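Local coordinates for protein glycerol dehydrogenase (Bacillus coagulans, PDB 6CSJ) that probably oxidises glycerol and related polyols with a nicotinamide cofactor and, in this doubly substituted form, has acquired D-lactate dehydrogenase activity, at residues I73-L76 and C77-K81. The protein carries 2 engineered substitutions. Residues are numbered along the deposited sequence; the frame is centred on the assembly and turned at random.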
loop_
_atom_site.group_PDB
_atom_site.type_symbol
_atom_site.label_atom_id
_atom_site.label_comp_id
_atom_site.label_asym_id
_atom_site.label_seq_id
_atom_site.Cartn_x
_atom_site.Cartn_y
_atom_site.Cartn_z
ATOM N N ILE A 73 14.091 5.505 -14.750
ATOM C CA ILE A 73 14.899 4.525 -14.007
ATOM C C ILE A 73 16.312 4.396 -14.588
ATOM O O ILE A 73 17.289 4.356 -13.832
ATOM C CB ILE A 73 14.209 3.133 -13.939
ATOM C CG1 ILE A 73 12.960 3.202 -13.050
ATOM C CG2 ILE A 73 15.155 2.047 -13.397
ATOM C CD1 ILE A 73 11.951 2.097 -13.310
ATOM N N GLU A 74 16.420 4.327 -15.919
ATOM C CA GLU A 74 17.728 4.244 -16.576
ATOM C C GLU A 74 18.573 5.506 -16.332
ATOM O O GLU A 74 19.763 5.397 -16.026
ATOM C CB GLU A 74 17.591 3.986 -18.090
ATOM C CG GLU A 74 18.911 3.601 -18.792
ATOM C CD GLU A 74 18.949 3.976 -20.293
ATOM O OE1 GLU A 74 17.920 3.725 -20.941
ATOM O OE2 GLU A 74 19.972 4.525 -20.802
ATOM N N ARG A 75 17.957 6.683 -16.464
ATOM C CA ARG A 75 18.634 7.967 -16.209
ATOM C C ARG A 75 19.246 8.002 -14.802
ATOM O O ARG A 75 20.422 8.348 -14.632
ATOM C CB ARG A 75 17.653 9.133 -16.410
ATOM C CG ARG A 75 18.259 10.532 -16.308
ATOM C CD ARG A 75 17.200 11.620 -16.490
ATOM N NE ARG A 75 16.373 11.827 -15.284
ATOM C CZ ARG A 75 16.754 12.497 -14.187
ATOM N NH1 ARG A 75 17.970 13.044 -14.094
ATOM N NH2 ARG A 75 15.920 12.612 -13.155
ATOM N N LEU A 76 18.450 7.613 -13.806
ATOM C CA LEU A 76 18.887 7.616 -12.402
ATOM C C LEU A 76 19.920 6.532 -12.087
ATOM O O LEU A 76 20.833 6.774 -11.293
ATOM C CB LEU A 76 17.683 7.503 -11.459
ATOM C CG LEU A 76 16.712 8.688 -11.507
ATOM C CD1 LEU A 76 15.388 8.331 -10.872
ATOM C CD2 LEU A 76 17.302 9.923 -10.846
ATOM N N CYS A 77 19.783 5.351 -12.696
ATOM C CA CYS A 77 20.829 4.308 -12.610
ATOM C C CYS A 77 22.195 4.813 -13.094
ATOM O O CYS A 77 23.215 4.548 -12.448
ATOM C CB CYS A 77 20.463 3.070 -13.432
ATOM S SG CYS A 77 19.187 2.026 -12.706
ATOM N N GLU A 78 22.201 5.527 -14.231
ATOM C CA GLU A 78 23.440 6.071 -14.808
ATOM C C GLU A 78 24.037 7.128 -13.886
ATOM O O GLU A 78 25.209 7.034 -13.526
ATOM C CB GLU A 78 23.215 6.622 -16.232
ATOM C CG GLU A 78 23.072 5.524 -17.293
ATOM C CD GLU A 78 24.392 4.829 -17.644
ATOM O OE1 GLU A 78 25.459 5.490 -17.651
ATOM O OE2 GLU A 78 24.375 3.606 -17.938
ATOM N N MET A 79 23.222 8.090 -13.457
ATOM C CA MET A 79 23.665 9.082 -12.467
ATOM C C MET A 79 24.241 8.435 -11.212
ATOM O O MET A 79 25.281 8.867 -10.720
ATOM C CB MET A 79 22.517 10.006 -12.065
ATOM C CG MET A 79 22.071 10.965 -13.141
ATOM S SD MET A 79 20.573 11.824 -12.654
ATOM C CE MET A 79 21.142 12.688 -11.204
ATOM N N SER A 80 23.558 7.404 -10.712
ATOM C CA SER A 80 24.001 6.653 -9.528
ATOM C C SER A 80 25.364 5.963 -9.724
ATOM O O SER A 80 26.213 6.044 -8.837
ATOM C CB SER A 80 22.945 5.621 -9.106
ATOM O OG SER A 80 23.401 4.839 -8.021
ATOM N N LYS A 81 25.561 5.281 -10.857
ATOM C CA LYS A 81 26.880 4.693 -11.206
ATOM C C LYS A 81 27.956 5.773 -11.370
ATOM O O LYS A 81 29.068 5.627 -10.866
ATOM C CB LYS A 81 26.822 3.863 -12.497
ATOM C CG LYS A 81 26.083 2.535 -12.398
ATOM C CD LYS A 81 26.526 1.573 -13.503
ATOM C CE LYS A 81 25.477 0.511 -13.818
ATOM N NZ LYS A 81 24.463 1.031 -14.780
#
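Arg75 and Met79, one helical turn apart, lie side by side and point the same way: guanidinium NH1 of Arg75 comes to 3.2 Å from SD of Met79, the sulfur meeting the guanidinium obliquely. The arginine chain runs out extended, CG anti to the backbone N (chi1 -174°), then bends at chi3, which brings NH1 over to the thioether. The strongest polar partner of this guanidinium is Glu72, which forms a salt bridge with NH2; NH2 also bonds to the carbonyl of Leu63.

Beneath the side chains, four successive carbonyls are each taken by the amide four residues on, the i to i+4 pattern of an alpha-helix. N of Cys77 bonds to O of Ile73 at 2.9 Å, Glu78 N to Glu74 O at 3.0 Å, and Ser80 N to Leu76 O at 2.9 Å; the straightest is Met79 N to Arg75 O, with an N-H...O angle of 176°. Lys81 N continues the ladder to Cys77 O, which also accepts a bond from the side-chain amide of Asn107. SG of Cys77, held beside its own backbone N (chi1 -75°), lies 3.2 Å from O of Ile73 and 4.1 Å from the CG2 methyl of Ile73. On the exposed flank, OE2 of Glu74 and OE2 of Glu78 stay 5.3 Å apart, like charges without contact. Leu76 sets CD2 4.2 Å from SD of Met79, adding an apolar flank to the sulfur.

Helix 70-82 is the helix of a beta-alpha-beta crossover from edge strand 59-63 to strand 87-92, skipping strand 32-36, in the parallel, Rossmann-like sheet, which in iron-containing alcohol dehydrogenases binds the nicotinamide cofactor and probably does so here. Leu76, Met79 and Ser80 pack on Phe33 of the skipped strand, while Ile73 and Cys77 meet Tyr106 of helix 94-106 and Leu76 reaches Thr99 there.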